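Local coordinates for protein endoglucanase (Thermotoga maritima, PDB 2FVG) that probably acts as a metal-dependent aminopeptidase of the M42 family, using two divalent metal cations per subunit, at residues S59-E64 with V192-E197. Numbering follows the deposited sequence.
Sequences SAHMDE and VFTVQE. With EDO (1,2-ethanediol), chain D.
The carbonyl oxygen of A60 takes the amide of T194, with N at 2.8 Å from O and the bond close to straight (164°), and the CA-H of F193 leans on the same oxygen. This is a parallel beta ladder, formed by strands 55-61 and 187-194 inside the mixed sheet of an M42 peptidase, and it illustrates how such a sheet can place a probable metal ligand, H61, at the end of a strand. A60 N bonds to V192 O at 2.9 Å, and M62 N reaches T194 O at 2.9 Å just as both strands end. On the face carrying S59 and H61, T194 OG1 and H61 ND1 share a hydrogen bond of 3.1 Å at the ring edge, in its plane. H61, a predicted zinc ligand, turns its NE2 to E220, so both ring nitrogens are held. A valine in place of T194 would probably leave ND1 without this partner and the imidazole less restrained in rotation. On the face of A60 and F193, the F193 side chain packs against helices 166-180 and 18-28, and the side chain of selenomethionine M62, just past the strand end, crosses that of F193 at about a right angle. With CG anti to its carbonyl carbon (chi1 -67°), M62 sets CG 3.7 Å from F193 CB.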
ATOM      1  N   SER A  59       5.230  -3.851  -8.581  1.00 29.48           N
ATOM      2  CA  SER A  59       5.447  -3.473  -7.178  1.00 30.14           C
ATOM      3  C   SER A  59       4.265  -2.873  -6.378  1.00 28.95           C
ATOM      4  O   SER A  59       3.340  -2.310  -6.950  1.00 26.81           O
ATOM      5  CB  SER A  59       6.668  -2.553  -7.074  1.00 27.62           C
ATOM      6  OG  SER A  59       6.379  -1.315  -7.650  1.00 33.00           O
ATOM      7  N   ALA A  60       4.340  -3.000  -5.048  1.00 29.64           N
ATOM      8  CA  ALA A  60       3.355  -2.420  -4.129  1.00 29.57           C
ATOM      9  C   ALA A  60       4.110  -1.930  -2.887  1.00 33.21           C
ATOM     10  O   ALA A  60       5.173  -2.462  -2.578  1.00 32.64           O
ATOM     11  CB  ALA A  60       2.307  -3.442  -3.772  1.00 28.73           C
ATOM     12  N   HIS A  61       3.568  -0.942  -2.175  1.00 31.39           N
ATOM     13  CA  HIS A  61       4.223  -0.390  -0.975  1.00 33.60           C
ATOM     14  C   HIS A  61       3.648  -0.960   0.291  1.00 33.02           C
ATOM     15  O   HIS A  61       2.427  -1.054   0.458  1.00 35.41           O
ATOM     16  CB  HIS A  61       4.048   1.131  -0.926  1.00 32.99           C
ATOM     17  CG  HIS A  61       3.939   1.744  -2.282  1.00 36.44           C
ATOM     18  ND1 HIS A  61       4.939   1.643  -3.227  1.00 44.49           N
ATOM     19  CD2 HIS A  61       2.944   2.453  -2.861  1.00 33.33           C
ATOM     20  CE1 HIS A  61       4.565   2.269  -4.331  1.00 41.43           C
ATOM     21  NE2 HIS A  61       3.363   2.777  -4.132  1.00 40.39           N
HETATM   22  N   MSE A  62       4.540  -1.328   1.190  1.00 32.78           N
HETATM   23  CA  MSE A  62       4.165  -1.886   2.464  1.00 32.89           C
HETATM   24  C   MSE A  62       3.897  -0.873   3.542  1.00 32.25           C
HETATM   25  O   MSE A  62       3.252  -1.202   4.538  1.00 35.14           O
HETATM   26  CB  MSE A  62       5.271  -2.804   2.961  1.00 35.16           C
HETATM   27  CG  MSE A  62       5.436  -4.030   2.117  1.00 26.55           C
HETATM   28 SE   MSE A  62       6.749  -5.296   2.924  1.00 39.63          SE
HETATM   29  CE  MSE A  62       8.445  -4.272   2.714  1.00 29.23           C
ATOM     30  N   ASP A  63       4.401   0.344   3.377  1.00 31.65           N
ATOM     31  CA  ASP A  63       4.291   1.354   4.436  1.00 31.50           C
ATOM     32  C   ASP A  63       2.960   2.100   4.513  1.00 32.22           C
ATOM     33  O   ASP A  63       2.224   2.192   3.524  1.00 33.19           O
ATOM     34  CB  ASP A  63       5.481   2.349   4.410  1.00 27.15           C
ATOM     35  CG  ASP A  63       5.574   3.159   3.120  1.00 33.25           C
ATOM     36  OD1 ASP A  63       5.346   2.584   2.012  1.00 30.92           O
ATOM     37  OD2 ASP A  63       5.911   4.373   3.225  1.00 28.44           O
ATOM     38  N   GLU A  64       2.675   2.642   5.698  1.00 32.52           N
ATOM     39  CA  GLU A  64       1.469   3.426   5.920  1.00 32.58           C
ATOM     40  C   GLU A  64       1.835   4.702   6.690  1.00 32.39           C
ATOM     41  O   GLU A  64       2.923   4.814   7.237  1.00 32.69           O
ATOM     42  CB  GLU A  64       0.429   2.578   6.681  1.00 32.93           C
ATOM     43  CG  GLU A  64       0.848   2.244   8.119  1.00 36.80           C
ATOM     44  CD  GLU A  64      -0.106   1.292   8.835  1.00 35.22           C
ATOM     45  OE1 GLU A  64      -1.297   1.633   9.040  1.00 38.85           O
ATOM     46  OE2 GLU A  64       0.353   0.204   9.216  1.00 33.55           O
ATOM     47  N   VAL A 192       7.723  -6.969  -6.136  1.00 28.08           N
ATOM     48  CA  VAL A 192       8.451  -6.212  -5.121  1.00 26.03           C
ATOM     49  C   VAL A 192       7.513  -5.515  -4.134  1.00 26.77           C
ATOM     50  O   VAL A 192       6.539  -4.891  -4.539  1.00 26.54           O
ATOM     51  CB  VAL A 192       9.458  -5.230  -5.792  1.00 27.18           C
ATOM     52  CG1 VAL A 192      10.297  -4.472  -4.729  1.00 25.64           C
ATOM     53  CG2 VAL A 192      10.412  -6.020  -6.704  1.00 27.69           C
ATOM     54  N   PHE A 193       7.833  -5.606  -2.832  1.00 27.72           N
ATOM     55  CA  PHE A 193       7.018  -5.009  -1.783  1.00 22.34           C
ATOM     56  C   PHE A 193       7.976  -4.011  -1.148  1.00 23.65           C
ATOM     57  O   PHE A 193       8.963  -4.390  -0.508  1.00 23.04           O
ATOM     58  CB  PHE A 193       6.531  -6.085  -0.811  1.00 20.70           C
ATOM     59  CG  PHE A 193       5.719  -7.183  -1.482  1.00 14.37           C
ATOM     60  CD1 PHE A 193       6.345  -8.242  -2.118  1.00 18.36           C
ATOM     61  CD2 PHE A 193       4.328  -7.129  -1.462  1.00 13.64           C
ATOM     62  CE1 PHE A 193       5.556  -9.271  -2.786  1.00 22.18           C
ATOM     63  CE2 PHE A 193       3.533  -8.141  -2.121  1.00 28.18           C
ATOM     64  CZ  PHE A 193       4.166  -9.199  -2.766  1.00 21.02           C
ATOM     65  N   THR A 194       7.678  -2.735  -1.331  1.00 24.14           N
ATOM     66  CA  THR A 194       8.641  -1.711  -1.007  1.00 24.92           C
ATOM     67  C   THR A 194       8.476  -1.076   0.355  1.00 25.36           C
ATOM     68  O   THR A 194       7.432  -1.172   1.006  1.00 22.45           O
ATOM     69  CB  THR A 194       8.620  -0.600  -2.080  1.00 29.13           C
ATOM     70  OG1 THR A 194       7.385   0.114  -1.996  1.00 32.27           O
ATOM     71  CG2 THR A 194       8.743  -1.191  -3.475  1.00 27.30           C
ATOM     72  N   VAL A 195       9.513  -0.355   0.745  1.00 26.00           N
ATOM     73  CA  VAL A 195       9.547   0.289   2.017  1.00 26.15           C
ATOM     74  C   VAL A 195       9.885   1.756   1.767  1.00 31.28           C
ATOM     75  O   VAL A 195      10.283   2.108   0.663  1.00 32.69           O
ATOM     76  CB  VAL A 195      10.694  -0.339   2.868  1.00 27.45           C
ATOM     77  CG1 VAL A 195      10.428  -1.799   3.148  1.00 21.23           C
ATOM     78  CG2 VAL A 195      12.090  -0.150   2.197  1.00 28.31           C
ATOM     79  N   GLN A 196       9.714   2.615   2.762  1.00 33.76           N
ATOM     80  CA  GLN A 196      10.248   3.967   2.627  1.00 40.23           C
ATOM     81  C   GLN A 196      11.731   3.928   3.032  1.00 44.56           C
ATOM     82  O   GLN A 196      12.084   3.413   4.101  1.00 44.83           O
ATOM     83  CB  GLN A 196       9.492   4.991   3.473  1.00 39.12           C
ATOM     84  CG  GLN A 196      10.220   6.350   3.575  1.00 46.29           C
ATOM     85  CD  GLN A 196       9.313   7.488   3.983  1.00 56.69           C
ATOM     86  OE1 GLN A 196       9.442   8.037   5.081  1.00 58.14           O
ATOM     87  NE2 GLN A 196       8.361   7.832   3.112  1.00 61.28           N
ATOM     88  N   GLU A 197      12.596   4.463   2.173  1.00 49.41           N
ATOM     89  CA  GLU A 197      14.031   4.516   2.463  1.00 54.03           C
ATOM     90  C   GLU A 197      14.428   5.882   3.057  1.00 56.14           C
ATOM     91  O   GLU A 197      13.628   6.827   3.052  1.00 55.74           O
ATOM     92  CB  GLU A 197      14.862   4.200   1.205  1.00 54.42           C
ATOM     93  CG  GLU A 197      14.988   5.329   0.162  1.00 59.42           C
ATOM     94  CD  GLU A 197      13.723   5.604  -0.653  1.00 69.85           C
ATOM     95  OE1 GLU A 197      12.741   4.823  -0.586  1.00 72.88           O
ATOM     96  OE2 GLU A 197      13.730   6.616  -1.390  1.00 72.26           O
TER
HETATM   97  C1  EDO D 342      12.365   1.348  -3.522  1.00 76.42           C
HETATM   98  O1  EDO D 342      12.312   1.757  -2.147  1.00 70.54           O
HETATM   99  C2  EDO D 342      11.074   1.732  -4.243  1.00 78.89           C
HETATM  100  O2  EDO D 342      11.039   1.139  -5.550  1.00 80.57           O